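Local coordinates for protein ribose 5-phosphate isomerase (Trypanosoma cruzi, PDB 3M1P) that probably interconverts ribose 5-phosphate and ribulose 5-phosphate, as a type B sugar-phosphate isomerase that assembles from several identical subunits, at residues N106-G111 with E122-F127. The protein carries 1 engineered substitution. Residues are numbered along the deposited sequence; the frame is centred on the assembly and turned at random.
Sequences NIVCVG and EIIITF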
loop_
_atom_site.group_PDB
_atom_site.type_symbol
_atom_site.label_atom_id
_atom_site.label_comp_id
_atom_site.label_asym_id
_atom_site.label_seq_id
_atom_site.Cartn_x
_atom_site.Cartn_y
_atom_site.Cartn_z
ATOM N N ASN A 106 11.512 -12.931 12.385
ATOM C CA ASN A 106 11.859 -12.499 13.734
ATOM C C ASN A 106 12.176 -11.012 13.813
ATOM O O ASN A 106 12.314 -10.472 14.896
ATOM C CB ASN A 106 13.002 -13.351 14.346
ATOM C CG ASN A 106 14.182 -13.546 13.387
ATOM O OD1 ASN A 106 14.474 -12.681 12.559
ATOM N ND2 ASN A 106 14.868 -14.691 13.507
ATOM N N ILE A 107 12.282 -10.351 12.665
ATOM C CA ILE A 107 12.394 -8.889 12.651
ATOM C C ILE A 107 11.381 -8.261 11.681
ATOM O O ILE A 107 11.289 -8.667 10.531
ATOM C CB ILE A 107 13.845 -8.402 12.319
ATOM C CG1 ILE A 107 14.843 -8.864 13.401
ATOM C CG2 ILE A 107 13.866 -6.861 12.134
ATOM C CD1 ILE A 107 16.283 -8.417 13.209
ATOM N N VAL A 108 10.615 -7.278 12.158
ATOM C CA VAL A 108 9.719 -6.522 11.299
ATOM C C VAL A 108 10.389 -5.205 10.931
ATOM O O VAL A 108 10.958 -4.534 11.798
ATOM C CB VAL A 108 8.289 -6.318 11.918
ATOM C CG1 VAL A 108 8.299 -5.509 13.239
ATOM C CG2 VAL A 108 7.322 -5.694 10.895
ATOM N N CYS A 109 10.355 -4.863 9.643
ATOM C CA CYS A 109 10.885 -3.590 9.163
ATOM C C CYS A 109 9.762 -2.751 8.588
ATOM O O CYS A 109 8.881 -3.274 7.914
ATOM C CB CYS A 109 11.988 -3.802 8.117
ATOM S SG CYS A 109 13.372 -4.854 8.724
ATOM N N VAL A 110 9.809 -1.448 8.858
ATOM C CA VAL A 110 8.823 -0.497 8.351
ATOM C C VAL A 110 9.494 0.795 7.900
ATOM O O VAL A 110 10.606 1.125 8.336
ATOM C CB VAL A 110 7.730 -0.157 9.412
ATOM C CG1 VAL A 110 6.925 -1.392 9.793
ATOM C CG2 VAL A 110 8.350 0.477 10.652
ATOM N N GLY A 111 8.812 1.514 7.016
ATOM C CA GLY A 111 9.266 2.820 6.558
ATOM C C GLY A 111 8.404 3.947 7.107
ATOM O O GLY A 111 7.193 3.985 6.858
ATOM N N GLU A 122 -0.401 -0.994 13.488
ATOM C CA GLU A 122 -1.079 -2.216 13.113
ATOM C C GLU A 122 -0.089 -3.307 12.711
ATOM O O GLU A 122 -0.248 -4.470 13.099
ATOM C CB GLU A 122 -2.037 -1.926 11.956
ATOM C CG GLU A 122 -2.947 -3.082 11.569
ATOM C CD GLU A 122 -3.779 -2.757 10.352
ATOM O OE1 GLU A 122 -3.195 -2.542 9.274
ATOM O OE2 GLU A 122 -5.004 -2.690 10.476
ATOM N N ILE A 123 0.927 -2.928 11.934
ATOM C CA ILE A 123 1.991 -3.847 11.529
ATOM C C ILE A 123 2.706 -4.444 12.757
ATOM O O ILE A 123 2.850 -5.664 12.861
ATOM C CB ILE A 123 2.992 -3.150 10.588
ATOM C CG1 ILE A 123 2.356 -2.894 9.220
ATOM C CG2 ILE A 123 4.316 -3.953 10.427
ATOM C CD1 ILE A 123 3.177 -1.947 8.362
ATOM N N ILE A 124 3.139 -3.591 13.685
ATOM C CA ILE A 124 3.892 -4.067 14.851
ATOM C C ILE A 124 3.052 -5.022 15.699
ATOM O O ILE A 124 3.514 -6.098 16.052
ATOM C CB ILE A 124 4.491 -2.887 15.680
ATOM C CG1 ILE A 124 5.665 -2.281 14.909
ATOM C CG2 ILE A 124 4.954 -3.349 17.091
ATOM C CD1 ILE A 124 6.113 -0.938 15.431
ATOM N N ILE A 125 1.802 -4.648 15.963
ATOM C CA ILE A 125 0.899 -5.477 16.755
ATOM C C ILE A 125 0.608 -6.817 16.089
ATOM O O ILE A 125 0.710 -7.862 16.728
ATOM C CB ILE A 125 -0.411 -4.696 17.114
ATOM C CG1 ILE A 125 -0.091 -3.578 18.132
ATOM C CG2 ILE A 125 -1.545 -5.669 17.564
ATOM C CD1 ILE A 125 -1.132 -2.432 18.198
ATOM N N THR A 126 0.262 -6.786 14.804
ATOM C CA THR A 126 -0.011 -8.003 14.051
ATOM C C THR A 126 1.206 -8.945 13.994
ATOM O O THR A 126 1.076 -10.149 14.180
ATOM C CB THR A 126 -0.479 -7.663 12.614
ATOM O OG1 THR A 126 -1.554 -6.724 12.681
ATOM C CG2 THR A 126 -0.921 -8.927 11.883
ATOM N N PHE A 127 2.375 -8.378 13.734
ATOM C CA PHE A 127 3.625 -9.119 13.715
ATOM C C PHE A 127 3.869 -9.840 15.049
ATOM O O PHE A 127 4.159 -11.032 15.069
ATOM C CB PHE A 127 4.765 -8.147 13.451
ATOM C CG PHE A 127 6.086 -8.803 13.227
ATOM C CD1 PHE A 127 6.418 -9.303 11.980
ATOM C CD2 PHE A 127 7.025 -8.887 14.269
ATOM C CE1 PHE A 127 7.667 -9.897 11.764
ATOM C CE2 PHE A 127 8.276 -9.473 14.064
ATOM C CZ PHE A 127 8.595 -9.988 12.814
#
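Val108 of strand 107-111 faces Phe127 of helix segment 122-127, with their CA atoms 7.1 Å apart. The strand and the helix segment run nearly antiparallel, at 170°, and their axes come within 9.5 Å. Val108 CB sits over the centre of one face of the Phe127 ring, 3.4 Å from the ring centroid and 7° off the normal, a CH-pi contact. Phe127 CG lies anti to its backbone N (chi1 -172°), which extends the ring from the helix to the strand backbone. Phe127 CZ comes 3.4 Å from Val108 N, and the carbonyl carbon of Asn106 lies at the ring edge. Both Val108 methyls reach the Phe127 ring, CG1 beside CD2 and CG2 beside CD1. Val108 CG2 also meets Ile123 CG2 at 3.5 Å. Ile123 CG2 touches Val110 CG1 as well, at 3.7 Å, so it bridges the two valines. Ile124 CG1 only grazes Val108 CG1, at 4.5 Å; Ile124 also packs on Leu20 and Tyr23 of helix 17-26. No hydrogen bond joins the segments, and the touching residues are all buried. The CB of Asn106 points away from the helix, and its OD1 and ND2 bond to Arg86 N and Gly84 O. Strand 107-111 lies between strands 64-69 and 87-89 of a parallel sheet. A strand whose alternate residues pack on the antiparallel helix that follows it is the beta-alpha unit of parallel alpha/beta folds, here in the Rossmann-like sandwich of the RpiB/LacAB family.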